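Local coordinates for protein Sf11-rnase (PDB 1IOO) that cleaves RNA as a secreted T2-family ribonuclease of the Nicotiana alata style, associated with the self-incompatibility by which the plant rejects its own pollen, at residues Y4-F15 with E162-P172; W84-G92 with Y99-L107. All coordinates share one frame; numbering follows the deposited sequence.

Contact 1. Residues Y4-F15 with E162-P172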
loop_
_atom_site.group_PDB
_atom_site.type_symbol
_atom_site.label_atom_id
_atom_site.label_comp_id
_atom_site.label_asym_id
_atom_site.label_seq_id
_atom_site.Cartn_x
_atom_site.Cartn_y
_atom_site.Cartn_z
ATOM N N TYR A 4 -6.467 10.802 -9.066
ATOM C CA TYR A 4 -6.892 9.589 -8.369
ATOM C C TYR A 4 -6.129 9.360 -7.075
ATOM O O TYR A 4 -5.126 10.015 -6.794
ATOM C CB TYR A 4 -6.690 8.374 -9.286
ATOM C CG TYR A 4 -5.238 8.099 -9.635
ATOM C CD1 TYR A 4 -4.462 7.235 -8.862
ATOM C CD2 TYR A 4 -4.626 8.738 -10.716
ATOM C CE1 TYR A 4 -3.114 7.019 -9.153
ATOM C CE2 TYR A 4 -3.281 8.531 -11.014
ATOM C CZ TYR A 4 -2.530 7.676 -10.233
ATOM O OH TYR A 4 -1.193 7.497 -10.512
ATOM N N LEU A 5 -6.639 8.427 -6.280
ATOM C CA LEU A 5 -6.000 8.009 -5.044
ATOM C C LEU A 5 -5.505 6.587 -5.198
ATOM O O LEU A 5 -6.247 5.721 -5.662
ATOM C CB LEU A 5 -6.991 8.014 -3.877
ATOM C CG LEU A 5 -7.423 9.303 -3.196
ATOM C CD1 LEU A 5 -8.526 8.971 -2.200
ATOM C CD2 LEU A 5 -6.236 9.937 -2.482
ATOM N N GLN A 6 -4.253 6.338 -4.842
ATOM C CA GLN A 6 -3.735 4.991 -4.933
ATOM C C GLN A 6 -3.457 4.414 -3.559
ATOM O O GLN A 6 -2.605 4.914 -2.824
ATOM C CB GLN A 6 -2.445 4.933 -5.767
ATOM C CG GLN A 6 -1.920 3.501 -5.863
ATOM C CD GLN A 6 -0.626 3.362 -6.630
ATOM O OE1 GLN A 6 -0.126 2.252 -6.814
ATOM N NE2 GLN A 6 -0.070 4.483 -7.077
ATOM N N LEU A 7 -4.225 3.396 -3.185
ATOM C CA LEU A 7 -3.961 2.697 -1.945
ATOM C C LEU A 7 -2.862 1.682 -2.191
ATOM O O LEU A 7 -3.011 0.795 -3.035
ATOM C CB LEU A 7 -5.219 1.978 -1.438
ATOM C CG LEU A 7 -5.015 1.138 -0.169
ATOM C CD1 LEU A 7 -4.851 2.050 1.040
ATOM C CD2 LEU A 7 -6.205 0.208 0.029
ATOM N N VAL A 8 -1.736 1.846 -1.508
ATOM C CA VAL A 8 -0.619 0.936 -1.685
ATOM C C VAL A 8 -0.512 -0.019 -0.520
ATOM O O VAL A 8 -0.295 0.398 0.619
ATOM C CB VAL A 8 0.710 1.697 -1.836
ATOM C CG1 VAL A 8 1.852 0.709 -2.079
ATOM C CG2 VAL A 8 0.601 2.692 -2.983
ATOM N N LEU A 9 -0.684 -1.302 -0.809
ATOM C CA LEU A 9 -0.611 -2.335 0.213
ATOM C C LEU A 9 0.682 -3.125 0.097
ATOM O O LEU A 9 1.031 -3.623 -0.974
ATOM C CB LEU A 9 -1.802 -3.290 0.098
ATOM C CG LEU A 9 -3.183 -2.644 0.279
ATOM C CD1 LEU A 9 -4.267 -3.682 0.014
ATOM C CD2 LEU A 9 -3.330 -2.072 1.683
ATOM N N THR A 10 1.381 -3.233 1.217
ATOM C CA THR A 10 2.644 -3.944 1.288
ATOM C C THR A 10 2.450 -5.397 1.702
ATOM O O THR A 10 1.597 -5.708 2.530
ATOM C CB THR A 10 3.554 -3.344 2.387
ATOM O OG1 THR A 10 3.934 -2.010 2.040
ATOM C CG2 THR A 10 4.788 -4.212 2.596
ATOM N N TRP A 11 3.211 -6.286 1.077
ATOM C CA TRP A 11 3.270 -7.662 1.528
ATOM C C TRP A 11 4.469 -7.759 2.468
ATOM O O TRP A 11 5.611 -7.756 2.019
ATOM C CB TRP A 11 3.425 -8.621 0.340
ATOM C CG TRP A 11 3.496 -10.076 0.745
ATOM C CD1 TRP A 11 4.482 -10.965 0.424
ATOM C CD2 TRP A 11 2.559 -10.795 1.565
ATOM N NE1 TRP A 11 4.223 -12.187 0.992
ATOM C CE2 TRP A 11 3.051 -12.113 1.699
ATOM C CE3 TRP A 11 1.354 -10.452 2.197
ATOM C CZ2 TRP A 11 2.382 -13.090 2.443
ATOM C CZ3 TRP A 11 0.686 -11.425 2.942
ATOM C CH2 TRP A 11 1.206 -12.730 3.056
ATOM N N PRO A 12 4.225 -7.756 3.793
ATOM C CA PRO A 12 5.267 -7.803 4.827
ATOM C C PRO A 12 6.438 -8.742 4.616
ATOM O O PRO A 12 7.593 -8.338 4.774
ATOM C CB PRO A 12 4.480 -8.091 6.097
ATOM C CG PRO A 12 3.206 -7.343 5.837
ATOM C CD PRO A 12 2.895 -7.787 4.422
ATOM N N ALA A 13 6.160 -9.993 4.271
ATOM C CA ALA A 13 7.235 -10.951 4.063
ATOM C C ALA A 13 8.231 -10.440 3.029
ATOM O O ALA A 13 9.442 -10.593 3.192
ATOM C CB ALA A 13 6.666 -12.292 3.644
ATOM N N SER A 14 7.723 -9.830 1.964
ATOM C CA SER A 14 8.592 -9.294 0.928
ATOM C C SER A 14 9.291 -8.022 1.405
ATOM O O SER A 14 10.493 -7.850 1.206
ATOM C CB SER A 14 7.789 -9.001 -0.340
ATOM O OG SER A 14 8.636 -8.573 -1.392
ATOM N N PHE A 15 8.539 -7.132 2.044
ATOM C CA PHE A 15 9.116 -5.887 2.522
ATOM C C PHE A 15 10.279 -6.142 3.477
ATOM O O PHE A 15 11.313 -5.485 3.391
ATOM C CB PHE A 15 8.066 -5.036 3.244
ATOM C CG PHE A 15 8.591 -3.711 3.718
ATOM C CD1 PHE A 15 8.531 -2.591 2.897
ATOM C CD2 PHE A 15 9.190 -3.598 4.968
ATOM C CE1 PHE A 15 9.062 -1.371 3.313
ATOM C CE2 PHE A 15 9.728 -2.390 5.398
ATOM C CZ PHE A 15 9.664 -1.271 4.567
ATOM N N GLU A 162 9.512 -10.735 -7.282
ATOM C CA GLU A 162 8.571 -11.177 -6.275
ATOM C C GLU A 162 7.533 -10.110 -5.988
ATOM O O GLU A 162 7.781 -8.920 -6.180
ATOM C CB GLU A 162 9.292 -11.565 -4.986
ATOM C CG GLU A 162 9.999 -10.445 -4.259
ATOM C CD GLU A 162 10.651 -10.947 -2.990
ATOM O OE1 GLU A 162 9.966 -11.014 -1.946
ATOM O OE2 GLU A 162 11.845 -11.299 -3.046
ATOM N N LEU A 163 6.356 -10.548 -5.553
ATOM C CA LEU A 163 5.282 -9.624 -5.224
ATOM C C LEU A 163 5.684 -8.778 -4.034
ATOM O O LEU A 163 5.890 -9.297 -2.940
ATOM C CB LEU A 163 4.002 -10.405 -4.920
ATOM C CG LEU A 163 2.729 -9.574 -4.741
ATOM C CD1 LEU A 163 2.420 -8.806 -6.021
ATOM C CD2 LEU A 163 1.578 -10.500 -4.391
ATOM N N TYR A 164 5.787 -7.472 -4.249
ATOM C CA TYR A 164 6.250 -6.556 -3.214
ATOM C C TYR A 164 5.112 -5.702 -2.665
ATOM O O TYR A 164 4.935 -5.587 -1.448
ATOM C CB TYR A 164 7.334 -5.676 -3.832
ATOM C CG TYR A 164 8.041 -4.756 -2.882
ATOM C CD1 TYR A 164 8.906 -5.258 -1.912
ATOM C CD2 TYR A 164 7.892 -3.376 -2.988
ATOM C CE1 TYR A 164 9.617 -4.406 -1.072
ATOM C CE2 TYR A 164 8.592 -2.512 -2.151
ATOM C CZ TYR A 164 9.455 -3.032 -1.199
ATOM O OH TYR A 164 10.172 -2.184 -0.388
ATOM N N GLU A 165 4.348 -5.096 -3.567
ATOM C CA GLU A 165 3.221 -4.252 -3.183
ATOM C C GLU A 165 2.108 -4.342 -4.212
ATOM O O GLU A 165 2.343 -4.685 -5.369
ATOM C CB GLU A 165 3.638 -2.776 -3.101
ATOM C CG GLU A 165 4.767 -2.448 -2.155
ATOM C CD GLU A 165 5.222 -0.999 -2.291
ATOM O OE1 GLU A 165 5.225 -0.476 -3.427
ATOM O OE2 GLU A 165 5.592 -0.389 -1.269
ATOM N N ILE A 166 0.890 -4.046 -3.776
ATOM C CA ILE A 166 -0.247 -4.006 -4.671
ATOM C C ILE A 166 -0.953 -2.676 -4.544
ATOM O O ILE A 166 -1.283 -2.247 -3.441
ATOM C CB ILE A 166 -1.265 -5.122 -4.375
ATOM C CG1 ILE A 166 -0.623 -6.482 -4.633
ATOM C CG2 ILE A 166 -2.503 -4.949 -5.261
ATOM C CD1 ILE A 166 -1.508 -7.651 -4.250
ATOM N N GLY A 167 -1.155 -2.010 -5.674
ATOM C CA GLY A 167 -1.842 -0.738 -5.646
ATOM C C GLY A 167 -3.242 -0.862 -6.209
ATOM O O GLY A 167 -3.482 -1.555 -7.200
ATOM N N ILE A 168 -4.180 -0.223 -5.519
ATOM C CA ILE A 168 -5.573 -0.165 -5.938
ATOM C C ILE A 168 -6.004 1.292 -5.967
ATOM O O ILE A 168 -5.841 2.007 -4.980
ATOM C CB ILE A 168 -6.471 -1.006 -4.992
ATOM C CG1 ILE A 168 -6.041 -2.477 -5.067
ATOM C CG2 ILE A 168 -7.935 -0.870 -5.386
ATOM C CD1 ILE A 168 -6.794 -3.411 -4.130
ATOM N N CYS A 169 -6.534 1.735 -7.103
ATOM C CA CYS A 169 -6.861 3.144 -7.282
ATOM C C CYS A 169 -8.345 3.439 -7.155
ATOM O O CYS A 169 -9.202 2.612 -7.462
ATOM C CB CYS A 169 -6.291 3.616 -8.628
ATOM S SG CYS A 169 -4.479 3.435 -8.562
ATOM N N PHE A 170 -8.621 4.649 -6.681
ATOM C CA PHE A 170 -9.976 5.139 -6.465
ATOM C C PHE A 170 -10.107 6.563 -6.966
ATOM O O PHE A 170 -9.109 7.248 -7.187
ATOM C CB PHE A 170 -10.300 5.186 -4.966
ATOM C CG PHE A 170 -10.198 3.866 -4.263
ATOM C CD1 PHE A 170 -8.966 3.358 -3.867
ATOM C CD2 PHE A 170 -11.346 3.130 -3.994
ATOM C CE1 PHE A 170 -8.885 2.125 -3.208
ATOM C CE2 PHE A 170 -11.275 1.901 -3.341
ATOM C CZ PHE A 170 -10.044 1.400 -2.948
ATOM N N THR A 171 -11.340 7.015 -7.149
ATOM C CA THR A 171 -11.547 8.401 -7.515
ATOM C C THR A 171 -11.150 9.286 -6.334
ATOM O O THR A 171 -11.082 8.807 -5.204
ATOM C CB THR A 171 -13.016 8.656 -7.892
ATOM O OG1 THR A 171 -13.872 8.139 -6.866
ATOM C CG2 THR A 171 -13.339 7.983 -9.221
ATOM N N PRO A 172 -10.862 10.573 -6.574
ATOM C CA PRO A 172 -10.463 11.489 -5.499
ATOM C C PRO A 172 -11.360 11.460 -4.256
ATOM O O PRO A 172 -10.872 11.600 -3.132
ATOM C CB PRO A 172 -10.448 12.841 -6.198
ATOM C CG PRO A 172 -9.936 12.474 -7.563
ATOM C CD PRO A 172 -10.772 11.243 -7.886
HETATM O O HOH W 1 6.086 -1.904 0.605
#
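Ser14 OG donates to Glu162 OE1 over 2.8 Å, reaching the oxygen from above the carboxylate plane; the hydroxyl lies anti to the backbone N (chi1 -176°), which turns it to this acid. Glu162 OE2 is salt-bridged to Arg195, so both carboxylate oxygens are engaged. Farther along, one water joins Thr10 OG1 (2.6 Å) to Glu165 OE2 (2.5 Å), and it donates to the carboxylate. Between strands 4-10 and 162-170, Leu5, Leu7 and Leu9 form antiparallel hydrogen-bonded pairs with Phe170, Ile168 and Ile166, each exchanging two backbone bonds. Trp11 N to Tyr164 O, 3.1 Å and nearly straight at 175°, prolongs the series to the N-cap of helix 12-18. Opposite Lys152 of strand 150-154, Tyr164 and Glu165 form a classic beta bulge. The Tyr164 ring takes Ser14 OG at its edge, 3.4 Å from CD1, and its hydroxyl, hydrogen-bonded to Asn19, lies against Phe15 CD1. Cys169 SG, in disulfide with Cys180, sits obliquely beside the Tyr4 ring (3.8 Å to CD1) and also touches Gln6 CG. Gln6 OE1, hydrogen-bonded to Lys152, lies 3.6 Å from Gly167 CA. On the face that carries the three leucines, Leu7 CB meets the edge of the Phe170 ring at CE1, 4.1 Å away. Leu5, Leu7, Leu9 and Phe170 pack on helix 101-113, while strands 30-37 and 150-154 flank the pair and extend the antiparallel sheet.

Contact 2. Residues W84-G92 with Y99-L107; sequences WKYQYIKHG and YNQNTYFGL
Tyr88, Tyr104, Phe105 and Trp84 gather into an aromatic cluster where helices 82-92 and 101-113 meet, their short axes 103° apart. Phe105 turns an edge toward the face of the five-membered ring of Trp84, offset, with planes at 72°; its CE2 reaches Trp84 CB at 3.8 Å, and Trp84 O lies at its rim, 3.4 Å from CZ. Tyr88 meets the other two rings obliquely, its CD1 lying 3.8 Å from both Tyr104 CD1 and Phe105 CE1. Its first torsion (chi1 -176°) swings the Tyr88 ring away from the backbone N, and its OH end reaches Gln101. Two CH-pi contacts add to this: Gln101 CG stands over the centre of the Tyr88 ring, and Gly92 CA lies over a face of Tyr104, 3.7 Å from CZ. Cutting Tyr88 back to an alanine is likely to leave Gln101 CG without its ring and open a gap beside Tyr104 and Phe105. Segment 99-107 makes its side-chain hydrogen bonds internally or elsewhere in the fold. Asn100 and Thr103 form a capping box: Thr103 N donates to Asn100 OD1 and Asn100 N to Thr103 OG1, both at 2.8 Å. Tyr104 OH is hydrogen-bonded to Leu34 O, and Gln101 NE2 to Ser53 O. The first helix ends in a wider pi-type turn; it carries His91, the proton acceptor of this RNase T2 active site, and Gln87, probably also catalytic.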
loop_
_atom_site.group_PDB
_atom_site.type_symbol
_atom_site.label_atom_id
_atom_site.label_comp_id
_atom_site.label_asym_id
_atom_site.label_seq_id
_atom_site.Cartn_x
_atom_site.Cartn_y
_atom_site.Cartn_z
ATOM N N TRP A 84 4.162 7.372 9.587
ATOM C CA TRP A 84 2.869 7.999 9.383
ATOM C C TRP A 84 3.042 9.488 9.122
ATOM O O TRP A 84 2.394 10.050 8.239
ATOM C CB TRP A 84 1.950 7.775 10.588
ATOM C CG TRP A 84 1.703 6.324 10.853
ATOM C CD1 TRP A 84 1.711 5.307 9.928
ATOM C CD2 TRP A 84 1.459 5.706 12.126
ATOM N NE1 TRP A 84 1.503 4.101 10.555
ATOM C CE2 TRP A 84 1.344 4.315 11.898
ATOM C CE3 TRP A 84 1.330 6.190 13.437
ATOM C CZ2 TRP A 84 1.111 3.400 12.931
ATOM C CZ3 TRP A 84 1.097 5.274 14.471
ATOM C CH2 TRP A 84 0.991 3.897 14.205
ATOM N N LYS A 85 3.934 10.120 9.883
ATOM C CA LYS A 85 4.198 11.541 9.702
ATOM C C LYS A 85 4.774 11.817 8.316
ATOM O O LYS A 85 4.328 12.724 7.619
ATOM C CB LYS A 85 5.182 12.066 10.758
ATOM C CG LYS A 85 5.485 13.558 10.572
ATOM C CD LYS A 85 6.657 14.047 11.415
ATOM C CE LYS A 85 6.345 14.042 12.888
ATOM N NZ LYS A 85 7.450 14.720 13.627
ATOM N N TYR A 86 5.761 11.026 7.915
ATOM C CA TYR A 86 6.387 11.213 6.612
ATOM C C TYR A 86 5.370 11.063 5.487
ATOM O O TYR A 86 5.312 11.885 4.569
ATOM C CB TYR A 86 7.513 10.199 6.414
ATOM C CG TYR A 86 8.263 10.370 5.119
ATOM C CD1 TYR A 86 8.923 11.566 4.827
ATOM C CD2 TYR A 86 8.333 9.337 4.191
ATOM C CE1 TYR A 86 9.638 11.723 3.641
ATOM C CE2 TYR A 86 9.048 9.482 3.002
ATOM C CZ TYR A 86 9.699 10.674 2.736
ATOM O OH TYR A 86 10.435 10.814 1.579
ATOM N N GLN A 87 4.554 10.017 5.569
ATOM C CA GLN A 87 3.553 9.754 4.544
ATOM C C GLN A 87 2.510 10.861 4.489
ATOM O O GLN A 87 2.038 11.223 3.411
ATOM C CB GLN A 87 2.880 8.398 4.797
ATOM C CG GLN A 87 3.813 7.208 4.558
ATOM C CD GLN A 87 4.251 7.072 3.104
ATOM O OE1 GLN A 87 5.386 6.687 2.824
ATOM N NE2 GLN A 87 3.350 7.367 2.175
ATOM N N TYR A 88 2.154 11.403 5.649
ATOM C CA TYR A 88 1.165 12.476 5.698
ATOM C C TYR A 88 1.694 13.753 5.049
ATOM O O TYR A 88 0.995 14.404 4.277
ATOM C CB TYR A 88 0.756 12.779 7.141
ATOM C CG TYR A 88 -0.332 13.823 7.229
ATOM C CD1 TYR A 88 -1.562 13.612 6.611
ATOM C CD2 TYR A 88 -0.131 15.022 7.915
ATOM C CE1 TYR A 88 -2.571 14.563 6.668
ATOM C CE2 TYR A 88 -1.136 15.988 7.979
ATOM C CZ TYR A 88 -2.354 15.746 7.351
ATOM O OH TYR A 88 -3.365 16.682 7.412
ATOM N N ILE A 89 2.931 14.114 5.368
ATOM C CA ILE A 89 3.519 15.327 4.820
ATOM C C ILE A 89 3.808 15.195 3.325
ATOM O O ILE A 89 3.573 16.128 2.558
ATOM C CB ILE A 89 4.808 15.698 5.581
ATOM C CG1 ILE A 89 4.434 16.115 7.003
ATOM C CG2 ILE A 89 5.551 16.821 4.868
ATOM C CD1 ILE A 89 5.600 16.361 7.899
ATOM N N LYS A 90 4.286 14.030 2.905
ATOM C CA LYS A 90 4.634 13.834 1.503
ATOM C C LYS A 90 3.409 13.579 0.616
ATOM O O LYS A 90 3.352 14.066 -0.514
ATOM C CB LYS A 90 5.615 12.666 1.364
ATOM C CG LYS A 90 6.109 12.442 -0.058
ATOM C CD LYS A 90 7.139 11.323 -0.118
ATOM C CE LYS A 90 7.696 11.163 -1.522
ATOM N NZ LYS A 90 8.762 10.125 -1.572
ATOM N N HIS A 91 2.434 12.825 1.115
ATOM C CA HIS A 91 1.277 12.475 0.294
ATOM C C HIS A 91 -0.026 13.064 0.814
ATOM O O HIS A 91 -0.843 13.550 0.032
ATOM C CB HIS A 91 1.191 10.954 0.175
ATOM C CG HIS A 91 2.319 10.364 -0.611
ATOM N ND1 HIS A 91 2.466 10.580 -1.966
ATOM C CD2 HIS A 91 3.381 9.614 -0.231
ATOM C CE1 HIS A 91 3.572 9.989 -2.385
ATOM N NE2 HIS A 91 4.145 9.398 -1.352
ATOM N N GLY A 92 -0.237 13.009 2.123
ATOM C CA GLY A 92 -1.466 13.561 2.667
ATOM C C GLY A 92 -1.624 15.029 2.315
ATOM O O GLY A 92 -2.730 15.557 2.214
ATOM N N TYR A 99 -9.802 16.085 2.646
ATOM C CA TYR A 99 -9.454 15.362 3.864
ATOM C C TYR A 99 -8.592 16.162 4.823
ATOM O O TYR A 99 -7.858 17.069 4.433
ATOM C CB TYR A 99 -8.668 14.085 3.524
ATOM C CG TYR A 99 -9.327 13.222 2.486
ATOM C CD1 TYR A 99 -9.010 13.357 1.136
ATOM C CD2 TYR A 99 -10.330 12.330 2.844
ATOM C CE1 TYR A 99 -9.684 12.631 0.168
ATOM C CE2 TYR A 99 -11.010 11.605 1.887
ATOM C CZ TYR A 99 -10.684 11.762 0.551
ATOM O OH TYR A 99 -11.401 11.072 -0.396
ATOM N N ASN A 100 -8.719 15.819 6.098
ATOM C CA ASN A 100 -7.847 16.344 7.125
ATOM C C ASN A 100 -6.986 15.193 7.625
ATOM O O ASN A 100 -7.118 14.078 7.120
ATOM C CB ASN A 100 -8.636 17.005 8.269
ATOM C CG ASN A 100 -9.670 16.088 8.886
ATOM O OD1 ASN A 100 -9.367 14.964 9.278
ATOM N ND2 ASN A 100 -10.901 16.576 8.993
ATOM N N GLN A 101 -6.103 15.427 8.586
ATOM C CA GLN A 101 -5.247 14.334 9.032
ATOM C C GLN A 101 -6.064 13.122 9.474
ATOM O O GLN A 101 -5.767 11.988 9.097
ATOM C CB GLN A 101 -4.336 14.761 10.177
ATOM C CG GLN A 101 -3.324 13.680 10.517
ATOM C CD GLN A 101 -2.492 14.023 11.726
ATOM O OE1 GLN A 101 -2.124 15.180 11.927
ATOM N NE2 GLN A 101 -2.175 13.018 12.533
ATOM N N ASN A 102 -7.103 13.369 10.262
ATOM C CA ASN A 102 -7.932 12.293 10.789
ATOM C C ASN A 102 -8.692 11.540 9.694
ATOM O O ASN A 102 -8.745 10.310 9.717
ATOM C CB ASN A 102 -8.918 12.841 11.823
ATOM C CG ASN A 102 -8.244 13.217 13.126
ATOM O OD1 ASN A 102 -8.846 13.857 13.989
ATOM N ND2 ASN A 102 -6.992 12.805 13.285
ATOM N N THR A 103 -9.285 12.259 8.746
ATOM C CA THR A 103 -10.060 11.585 7.707
ATOM C C THR A 103 -9.162 10.968 6.639
ATOM O O THR A 103 -9.569 10.031 5.957
ATOM C CB THR A 103 -11.110 12.511 7.089
ATOM O OG1 THR A 103 -10.481 13.662 6.534
ATOM C CG2 THR A 103 -12.096 12.952 8.162
ATOM N N TYR A 104 -7.945 11.482 6.495
ATOM C CA TYR A 104 -6.999 10.891 5.559
ATOM C C TYR A 104 -6.575 9.505 6.048
ATOM O O TYR A 104 -6.652 8.517 5.311
ATOM C CB TYR A 104 -5.776 11.796 5.393
ATOM C CG TYR A 104 -4.625 11.155 4.643
ATOM C CD1 TYR A 104 -3.517 10.664 5.328
ATOM C CD2 TYR A 104 -4.637 11.061 3.251
ATOM C CE1 TYR A 104 -2.439 10.099 4.650
ATOM C CE2 TYR A 104 -3.560 10.493 2.554
ATOM C CZ TYR A 104 -2.462 10.015 3.266
ATOM O OH TYR A 104 -1.389 9.446 2.612
ATOM N N PHE A 105 -6.152 9.423 7.305
ATOM C CA PHE A 105 -5.781 8.132 7.860
ATOM C C PHE A 105 -7.010 7.239 8.029
ATOM O O PHE A 105 -6.934 6.028 7.831
ATOM C CB PHE A 105 -5.024 8.298 9.180
ATOM C CG PHE A 105 -3.587 8.687 8.991
ATOM C CD1 PHE A 105 -3.209 10.028 8.919
ATOM C CD2 PHE A 105 -2.617 7.708 8.819
ATOM C CE1 PHE A 105 -1.889 10.388 8.676
ATOM C CE2 PHE A 105 -1.288 8.052 8.572
ATOM C CZ PHE A 105 -0.922 9.396 8.500
ATOM N N GLY A 106 -8.145 7.846 8.365
ATOM C CA GLY A 106 -9.370 7.075 8.513
ATOM C C GLY A 106 -9.764 6.448 7.188
ATOM O O GLY A 106 -10.240 5.311 7.140
ATOM N N LEU A 107 -9.577 7.199 6.106
ATOM C CA LEU A 107 -9.890 6.690 4.772
ATOM C C LEU A 107 -8.985 5.516 4.423
ATOM O O LEU A 107 -9.446 4.499 3.906
ATOM C CB LEU A 107 -9.729 7.780 3.713
ATOM C CG LEU A 107 -9.957 7.302 2.268
ATOM C CD1 LEU A 107 -11.374 6.758 2.129
ATOM C CD2 LEU A 107 -9.732 8.443 1.291
#

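The centres of contacts 1 and 2 lie about 16 Å apart, and along the chain contact 2 is nested within the loop that contact 1 closes. They touch directly: Tyr99 OH is 2.8 Å from Pro172 O, probably a hydrogen bond, and Leu5 CD1 packs 3.7 Å from Leu107 CD2. Helix 101-113 therefore bears on strand 4-10 at one place and on helix 82-92 at another. Strand 30-37 brings the catalytic proton donor, His32, between them: its side chain is about 3 Å from that of Thr10 in contact 1 and about 5 Å from that of Gln87 in contact 2. His91 and Gln87 on helix 82-92 thus stand in the same site as His32.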